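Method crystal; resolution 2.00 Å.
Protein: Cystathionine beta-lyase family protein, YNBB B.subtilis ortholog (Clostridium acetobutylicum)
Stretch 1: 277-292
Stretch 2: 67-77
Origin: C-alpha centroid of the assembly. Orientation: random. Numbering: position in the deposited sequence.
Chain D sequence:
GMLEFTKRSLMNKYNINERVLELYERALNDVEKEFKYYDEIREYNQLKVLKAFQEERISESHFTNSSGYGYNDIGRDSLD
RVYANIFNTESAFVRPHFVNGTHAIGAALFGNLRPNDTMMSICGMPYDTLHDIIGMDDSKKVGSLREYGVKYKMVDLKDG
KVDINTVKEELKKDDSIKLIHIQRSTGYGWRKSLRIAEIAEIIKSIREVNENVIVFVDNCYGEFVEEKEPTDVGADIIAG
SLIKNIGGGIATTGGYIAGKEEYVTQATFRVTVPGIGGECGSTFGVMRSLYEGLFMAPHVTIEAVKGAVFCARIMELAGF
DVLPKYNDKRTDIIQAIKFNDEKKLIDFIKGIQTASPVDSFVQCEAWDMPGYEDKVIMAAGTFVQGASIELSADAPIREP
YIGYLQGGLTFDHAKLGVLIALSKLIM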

ATOM      1  N   GLY D 277      -7.470  -9.567 -22.167  1.00 30.99           N
ATOM      2  CA  GLY D 277      -8.703  -9.534 -21.353  1.00 33.14           C
ATOM      3  C   GLY D 277      -8.332  -9.434 -19.891  1.00 30.19           C
ATOM      4  O   GLY D 277      -7.463  -8.656 -19.525  1.00 30.75           O
ATOM      5  N   GLY D 278      -8.912 -10.272 -19.059  1.00 32.83           N
ATOM      6  CA  GLY D 278      -8.650 -10.187 -17.658  1.00 32.62           C
ATOM      7  C   GLY D 278      -7.608 -11.123 -17.116  1.00 34.81           C
ATOM      8  O   GLY D 278      -7.473 -11.253 -15.898  1.00 31.70           O
ATOM      9  N   GLU D 279      -6.820 -11.696 -18.015  1.00 36.96           N
ATOM     10  CA  GLU D 279      -5.776 -12.662 -17.678  1.00 39.04           C
ATOM     11  C   GLU D 279      -4.570 -11.956 -17.092  1.00 39.05           C
ATOM     12  O   GLU D 279      -3.791 -12.563 -16.370  1.00 38.18           O
ATOM     13  CB  GLU D 279      -5.346 -13.419 -18.943  1.00 40.08           C
ATOM     14  CG  GLU D 279      -6.496 -14.218 -19.600  1.00 51.88           C
ATOM     15  CD  GLU D 279      -6.927 -15.383 -18.736  1.00 69.59           C
ATOM     16  OE1 GLU D 279      -6.145 -16.358 -18.635  1.00 76.24           O
ATOM     17  OE2 GLU D 279      -8.039 -15.321 -18.150  1.00 82.87           O
ATOM     18  N   CYS D 280      -4.386 -10.687 -17.449  1.00 33.31           N
ATOM     19  CA  CYS D 280      -3.353  -9.896 -16.825  1.00 32.90           C
ATOM     20  C   CYS D 280      -3.976  -8.807 -16.009  1.00 34.58           C
ATOM     21  O   CYS D 280      -5.070  -8.302 -16.341  1.00 35.77           O
ATOM     22  CB  CYS D 280      -2.452  -9.248 -17.859  1.00 37.80           C
ATOM     23  SG  CYS D 280      -1.404 -10.458 -18.664  1.00 44.70           S
ATOM     24  N   GLY D 281      -3.236  -8.390 -14.988  1.00 31.28           N
ATOM     25  CA  GLY D 281      -3.674  -7.250 -14.192  1.00 32.92           C
ATOM     26  C   GLY D 281      -3.463  -7.464 -12.721  1.00 34.55           C
ATOM     27  O   GLY D 281      -4.361  -7.972 -12.072  1.00 32.66           O
ATOM     28  N   SER D 282      -2.300  -7.050 -12.198  1.00 33.41           N
ATOM     29  CA  SER D 282      -2.091  -7.147 -10.766  1.00 35.83           C
ATOM     30  C   SER D 282      -2.975  -6.097 -10.060  1.00 35.98           C
ATOM     31  O   SER D 282      -3.492  -5.169 -10.698  1.00 33.55           O
ATOM     32  CB  SER D 282      -0.629  -6.985 -10.393  1.00 39.49           C
ATOM     33  OG  SER D 282      -0.138  -5.810 -10.973  1.00 35.17           O
ATOM     34  N   THR D 283      -3.082  -6.227  -8.737  1.00 31.94           N
ATOM     35  CA  THR D 283      -4.157  -5.558  -8.014  1.00 31.87           C
ATOM     36  C   THR D 283      -3.705  -4.680  -6.859  1.00 33.45           C
ATOM     37  O   THR D 283      -4.480  -4.335  -5.990  1.00 34.01           O
ATOM     38  CB  THR D 283      -5.228  -6.569  -7.606  1.00 30.70           C
ATOM     39  OG1 THR D 283      -4.621  -7.654  -6.876  1.00 36.40           O
ATOM     40  CG2 THR D 283      -5.891  -7.133  -8.880  1.00 30.45           C
ATOM     41  N   PHE D 284      -2.442  -4.278  -6.881  1.00 32.06           N
ATOM     42  CA  PHE D 284      -1.964  -3.217  -5.988  1.00 32.00           C
ATOM     43  C   PHE D 284      -2.145  -3.435  -4.485  1.00 33.70           C
ATOM     44  O   PHE D 284      -2.062  -2.483  -3.741  1.00 34.64           O
ATOM     45  CB  PHE D 284      -2.607  -1.886  -6.400  1.00 33.07           C
ATOM     46  CG  PHE D 284      -2.571  -1.626  -7.884  1.00 33.41           C
ATOM     47  CD1 PHE D 284      -1.393  -1.259  -8.502  1.00 40.34           C
ATOM     48  CD2 PHE D 284      -3.702  -1.786  -8.650  1.00 35.59           C
ATOM     49  CE1 PHE D 284      -1.361  -1.018  -9.879  1.00 38.14           C
ATOM     50  CE2 PHE D 284      -3.675  -1.557 -10.031  1.00 42.75           C
ATOM     51  CZ  PHE D 284      -2.481  -1.184 -10.640  1.00 36.84           C
ATOM     52  N   GLY D 285      -2.349  -4.675  -4.044  1.00 32.65           N
ATOM     53  CA  GLY D 285      -2.617  -4.988  -2.646  1.00 36.25           C
ATOM     54  C   GLY D 285      -4.022  -4.613  -2.154  1.00 36.15           C
ATOM     55  O   GLY D 285      -4.277  -4.631  -0.961  1.00 36.55           O
ATOM     56  N   VAL D 286      -4.952  -4.287  -3.052  1.00 37.18           N
ATOM     57  CA  VAL D 286      -6.300  -3.911  -2.619  1.00 36.02           C
ATOM     58  C   VAL D 286      -7.251  -5.067  -2.262  1.00 34.08           C
ATOM     59  O   VAL D 286      -8.370  -4.821  -1.810  1.00 31.64           O
ATOM     60  CB  VAL D 286      -6.999  -2.963  -3.635  1.00 37.29           C
ATOM     61  CG1 VAL D 286      -6.079  -1.822  -3.958  1.00 38.75           C
ATOM     62  CG2 VAL D 286      -7.491  -3.713  -4.927  1.00 35.06           C
HETATM   63  N   MSE D 287      -6.836  -6.316  -2.439  1.00 33.75           N
HETATM   64  CA  MSE D 287      -7.820  -7.405  -2.376  1.00 33.08           C
HETATM   65  C   MSE D 287      -8.500  -7.516  -0.998  1.00 33.52           C
HETATM   66  O   MSE D 287      -9.728  -7.643  -0.929  1.00 33.64           O
HETATM   67  CB  MSE D 287      -7.224  -8.750  -2.829  1.00 32.62           C
HETATM   68  CG  MSE D 287      -6.734  -8.800  -4.285  1.00 34.29           C
HETATM   69 SE   MSE D 287      -8.046  -8.162  -5.615  0.75 40.13          SE
HETATM   70  CE  MSE D 287      -9.476  -9.252  -4.992  1.00 27.68           C
ATOM     71  N   ARG D 288      -7.756  -7.460   0.113  1.00 33.11           N
ATOM     72  CA  ARG D 288      -8.424  -7.567   1.419  1.00 33.78           C
ATOM     73  C   ARG D 288      -9.559  -6.517   1.530  1.00 36.20           C
ATOM     74  O   ARG D 288     -10.652  -6.812   1.925  1.00 33.83           O
ATOM     75  CB  ARG D 288      -7.407  -7.411   2.553  1.00 34.42           C
ATOM     76  CG  ARG D 288      -7.970  -7.553   3.935  1.00 37.49           C
ATOM     77  CD  ARG D 288      -6.928  -7.318   5.053  1.00 36.00           C
ATOM     78  NE  ARG D 288      -5.974  -8.434   5.116  1.00 38.42           N
ATOM     79  CZ  ARG D 288      -4.708  -8.376   4.702  1.00 41.30           C
ATOM     80  NH1 ARG D 288      -4.189  -7.249   4.241  1.00 50.91           N
ATOM     81  NH2 ARG D 288      -3.936  -9.437   4.776  1.00 36.11           N
ATOM     82  N   SER D 289      -9.291  -5.280   1.126  1.00 37.28           N
ATOM     83  CA  SER D 289     -10.267  -4.226   1.277  1.00 34.58           C
ATOM     84  C   SER D 289     -11.490  -4.472   0.401  1.00 34.87           C
ATOM     85  O   SER D 289     -12.609  -4.137   0.812  1.00 31.87           O
ATOM     86  CB  SER D 289      -9.618  -2.869   1.008  1.00 36.79           C
ATOM     87  OG  SER D 289      -9.423  -2.670  -0.398  1.00 48.22           O
ATOM     88  N   LEU D 290     -11.306  -5.072  -0.778  1.00 31.87           N
ATOM     89  CA  LEU D 290     -12.445  -5.335  -1.670  1.00 32.32           C
ATOM     90  C   LEU D 290     -13.318  -6.452  -1.114  1.00 31.47           C
ATOM     91  O   LEU D 290     -14.540  -6.354  -1.164  1.00 34.56           O
ATOM     92  CB  LEU D 290     -11.998  -5.680  -3.108  1.00 31.42           C
ATOM     93  CG  LEU D 290     -11.263  -4.580  -3.889  1.00 34.52           C
ATOM     94  CD1 LEU D 290     -10.894  -5.024  -5.328  1.00 37.07           C
ATOM     95  CD2 LEU D 290     -12.148  -3.283  -3.833  1.00 29.26           C
ATOM     96  N   TYR D 291     -12.705  -7.482  -0.532  1.00 29.14           N
ATOM     97  CA  TYR D 291     -13.465  -8.554   0.091  1.00 30.62           C
ATOM     98  C   TYR D 291     -14.190  -8.061   1.330  1.00 30.70           C
ATOM     99  O   TYR D 291     -15.362  -8.325   1.514  1.00 29.87           O
ATOM    100  CB  TYR D 291     -12.538  -9.729   0.525  1.00 31.48           C
ATOM    101  CG  TYR D 291     -12.124 -10.715  -0.585  1.00 33.61           C
ATOM    102  CD1 TYR D 291     -12.994 -11.726  -1.001  1.00 34.16           C
ATOM    103  CD2 TYR D 291     -10.868 -10.668  -1.165  1.00 33.25           C
ATOM    104  CE1 TYR D 291     -12.624 -12.634  -1.955  1.00 35.52           C
ATOM    105  CE2 TYR D 291     -10.497 -11.558  -2.131  1.00 35.14           C
ATOM    106  CZ  TYR D 291     -11.375 -12.547  -2.531  1.00 34.44           C
ATOM    107  OH  TYR D 291     -11.042 -13.453  -3.525  1.00 31.65           O
ATOM    108  N   GLU D 292     -13.462  -7.386   2.228  1.00 32.89           N
ATOM    109  CA  GLU D 292     -14.102  -6.899   3.429  1.00 28.71           C
ATOM    110  C   GLU D 292     -15.206  -5.920   3.078  1.00 29.10           C
ATOM    111  O   GLU D 292     -16.237  -5.927   3.678  1.00 27.47           O
ATOM    112  CB  GLU D 292     -13.102  -6.220   4.371  1.00 31.20           C
ATOM    113  CG  GLU D 292     -13.803  -5.857   5.683  1.00 36.44           C
ATOM    114  CD  GLU D 292     -12.901  -5.345   6.803  1.00 40.47           C
ATOM    115  OE1 GLU D 292     -11.691  -5.144   6.563  1.00 39.70           O
ATOM    116  OE2 GLU D 292     -13.430  -5.165   7.929  1.00 41.97           O
TER
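Stretch 2 (67-77) SGYGYNDIGRD

How does the backbone of 67-77 lie along 277-292? Both stretches end in helix, which includes Met287 to Glu292 in stretch 1 and starts at Ile74 in stretch 2. Stretch 2 makes a type II' turn from Ser67 to Gly70, then a type II turn from Gly70 to Asp73, while stretch 1 has a type I' turn from Thr283 to Val286. The closest pair of CA atoms across the contact is that of Ser282 and Gly70, 3.8 Å apart; in the helices, Met287 CA and Gly75 CA are 6.4 Å apart. From Cys280 to Met287 the nearest CA partners advance from Tyr69 to Gly75, so the two chains run the same way here.

What holds the loops so close? Gly281 N donates to Tyr69 O at 2.7 Å in a nearly straight hydrogen bond, and Ser282 OG donates to Gly68 O at 2.8 Å. Water 1 adds a bridge, accepting from Ser282 N at 3.0 Å and donating to Gly68 O at 2.7 Å. Gly70 has to be bare here: a CB would point toward stretch 1 and clash with Ser282 N and Gly281 C.

How does Arg76 reach the loop of stretch 1? Its CA-to-CB bond points sideways, but the end of the side chain comes nearer, and Arg76 NH1 donates to Gly281 O at 3.0 Å, near the guanidinium plane. Gly278 O lies over one face, 4.0 Å from Arg76 CZ. A salt bridge from Arg76 NE to Asp77 OD1, 3.0 Å, helps hold the group in place.

What joins the start of the helix at Ile74 to stretch 1? Asp73 caps that helix, its OD1 accepting from Arg76 N at 3.1 Å, while its OD2 accepts from Thr283 OG1 at 2.7 Å. One turn of helix beyond Met287, Tyr291 OH donates to Gly75 O at 2.7 Å. Selenomethionine Met287 packs its CE 3.4 Å from the same Gly75 O.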

ATOM      1  N   SER D  67       2.027  -8.350  -8.319  1.00 33.30           N
ATOM      2  CA  SER D  67       2.827  -7.358  -9.021  1.00 32.12           C
ATOM      3  C   SER D  67       2.888  -7.683 -10.486  1.00 32.85           C
ATOM      4  O   SER D  67       2.468  -8.773 -10.952  1.00 33.50           O
ATOM      5  CB  SER D  67       4.257  -7.299  -8.463  1.00 32.32           C
ATOM      6  OG  SER D  67       4.985  -8.477  -8.780  1.00 33.08           O
ATOM      7  N   GLY D  68       3.452  -6.737 -11.220  1.00 34.86           N
ATOM      8  CA  GLY D  68       3.672  -6.887 -12.643  1.00 31.36           C
ATOM      9  C   GLY D  68       2.427  -7.352 -13.343  1.00 31.71           C
ATOM     10  O   GLY D  68       1.384  -6.779 -13.127  1.00 32.77           O
ATOM     11  N   TYR D  69       2.539  -8.430 -14.127  1.00 33.72           N
ATOM     12  CA  TYR D  69       1.445  -8.952 -14.960  1.00 36.56           C
ATOM     13  C   TYR D  69       0.273  -9.468 -14.171  1.00 35.10           C
ATOM     14  O   TYR D  69      -0.845  -9.509 -14.684  1.00 37.62           O
ATOM     15  CB  TYR D  69       1.915 -10.150 -15.831  1.00 41.16           C
ATOM     16  CG  TYR D  69       2.902  -9.842 -16.909  1.00 42.27           C
ATOM     17  CD1 TYR D  69       2.863  -8.641 -17.579  1.00 47.57           C
ATOM     18  CD2 TYR D  69       3.835 -10.792 -17.312  1.00 45.37           C
ATOM     19  CE1 TYR D  69       3.764  -8.357 -18.579  1.00 51.50           C
ATOM     20  CE2 TYR D  69       4.752 -10.512 -18.312  1.00 47.32           C
ATOM     21  CZ  TYR D  69       4.701  -9.289 -18.957  1.00 49.94           C
ATOM     22  OH  TYR D  69       5.577  -8.953 -19.988  1.00 55.03           O
ATOM     23  N   GLY D  70       0.497  -9.892 -12.931  1.00 35.88           N
ATOM     24  CA  GLY D  70      -0.622 -10.401 -12.143  1.00 37.88           C
ATOM     25  C   GLY D  70      -1.141 -11.717 -12.719  1.00 42.09           C
ATOM     26  O   GLY D  70      -2.332 -12.022 -12.624  1.00 42.33           O
ATOM     27  N   TYR D  71      -0.229 -12.508 -13.285  1.00 41.55           N
ATOM     28  CA  TYR D  71      -0.570 -13.840 -13.756  1.00 41.10           C
ATOM     29  C   TYR D  71      -0.925 -14.654 -12.493  1.00 40.53           C
ATOM     30  O   TYR D  71      -0.205 -14.635 -11.458  1.00 39.35           O
ATOM     31  CB  TYR D  71       0.543 -14.456 -14.660  1.00 41.32           C
ATOM     32  N   ASN D  72      -2.102 -15.287 -12.552  1.00 40.42           N
ATOM     33  CA  ASN D  72      -2.613 -16.147 -11.463  1.00 43.86           C
ATOM     34  C   ASN D  72      -2.789 -15.508 -10.087  1.00 42.44           C
ATOM     35  O   ASN D  72      -2.478 -16.132  -9.040  1.00 45.54           O
ATOM     36  CB  ASN D  72      -1.798 -17.427 -11.313  1.00 46.97           C
ATOM     37  CG  ASN D  72      -2.500 -18.454 -10.401  1.00 58.93           C
ATOM     38  OD1 ASN D  72      -3.745 -18.584 -10.421  1.00 63.71           O
ATOM     39  ND2 ASN D  72      -1.711 -19.160  -9.575  1.00 64.27           N
ATOM     40  N   ASP D  73      -3.341 -14.293 -10.066  1.00 39.12           N
ATOM     41  CA  ASP D  73      -3.680 -13.641  -8.793  1.00 37.44           C
ATOM     42  C   ASP D  73      -4.951 -14.348  -8.274  1.00 35.81           C
ATOM     43  O   ASP D  73      -6.046 -14.092  -8.750  1.00 33.85           O
ATOM     44  CB  ASP D  73      -3.891 -12.150  -9.066  1.00 37.23           C
ATOM     45  CG  ASP D  73      -4.266 -11.346  -7.821  1.00 33.90           C
ATOM     46  OD1 ASP D  73      -4.721 -11.956  -6.825  1.00 31.76           O
ATOM     47  OD2 ASP D  73      -4.213 -10.081  -7.904  1.00 37.56           O
ATOM     48  N   ILE D  74      -4.795 -15.274  -7.326  1.00 37.13           N
ATOM     49  CA  ILE D  74      -5.927 -16.079  -6.867  1.00 37.68           C
ATOM     50  C   ILE D  74      -6.966 -15.258  -6.124  1.00 36.76           C
ATOM     51  O   ILE D  74      -8.150 -15.584  -6.183  1.00 36.48           O
ATOM     52  CB  ILE D  74      -5.492 -17.340  -6.029  1.00 42.03           C
ATOM     53  CG1 ILE D  74      -5.027 -16.949  -4.603  1.00 41.00           C
ATOM     54  CG2 ILE D  74      -4.439 -18.133  -6.799  1.00 40.23           C
ATOM     55  CD1 ILE D  74      -4.747 -18.103  -3.716  1.00 49.14           C
ATOM     56  N   GLY D  75      -6.535 -14.192  -5.442  1.00 32.47           N
ATOM     57  CA  GLY D  75      -7.454 -13.263  -4.807  1.00 33.76           C
ATOM     58  C   GLY D  75      -8.409 -12.600  -5.781  1.00 31.62           C
ATOM     59  O   GLY D  75      -9.632 -12.610  -5.610  1.00 30.90           O
ATOM     60  N   ARG D  76      -7.836 -12.043  -6.824  1.00 29.30           N
ATOM     61  CA  ARG D  76      -8.555 -11.393  -7.870  1.00 30.54           C
ATOM     62  C   ARG D  76      -9.544 -12.348  -8.539  1.00 30.00           C
ATOM     63  O   ARG D  76     -10.716 -12.025  -8.702  1.00 32.25           O
ATOM     64  CB  ARG D  76      -7.541 -10.939  -8.901  1.00 31.06           C
ATOM     65  CG  ARG D  76      -8.101 -10.229 -10.096  1.00 30.94           C
ATOM     66  CD  ARG D  76      -7.062 -10.123 -11.202  1.00 31.61           C
ATOM     67  NE  ARG D  76      -6.713 -11.429 -11.719  1.00 30.51           N
ATOM     68  CZ  ARG D  76      -5.631 -11.736 -12.428  1.00 32.91           C
ATOM     69  NH1 ARG D  76      -4.792 -10.809 -12.807  1.00 41.11           N
ATOM     70  NH2 ARG D  76      -5.399 -12.990 -12.756  1.00 37.17           N
ATOM     71  N   ASP D  77      -9.067 -13.525  -8.916  1.00 30.16           N
ATOM     72  CA  ASP D  77      -9.888 -14.500  -9.635  1.00 30.40           C
ATOM     73  C   ASP D  77     -10.993 -15.069  -8.771  1.00 28.48           C
ATOM     74  O   ASP D  77     -12.082 -15.330  -9.250  1.00 29.62           O
ATOM     75  CB  ASP D  77      -9.007 -15.606 -10.219  1.00 32.28           C
ATOM     76  CG  ASP D  77      -8.061 -15.066 -11.296  1.00 38.25           C
ATOM     77  OD1 ASP D  77      -8.330 -13.977 -11.893  1.00 36.96           O
ATOM     78  OD2 ASP D  77      -7.042 -15.713 -11.500  1.00 39.84           O
TER
HETATM   79  O   HOH W   1      -0.771  -5.714 -14.408  1.00 34.46           O
HETATM   80  O   HOH W   2      -3.899 -14.675 -14.781  1.00 38.95           O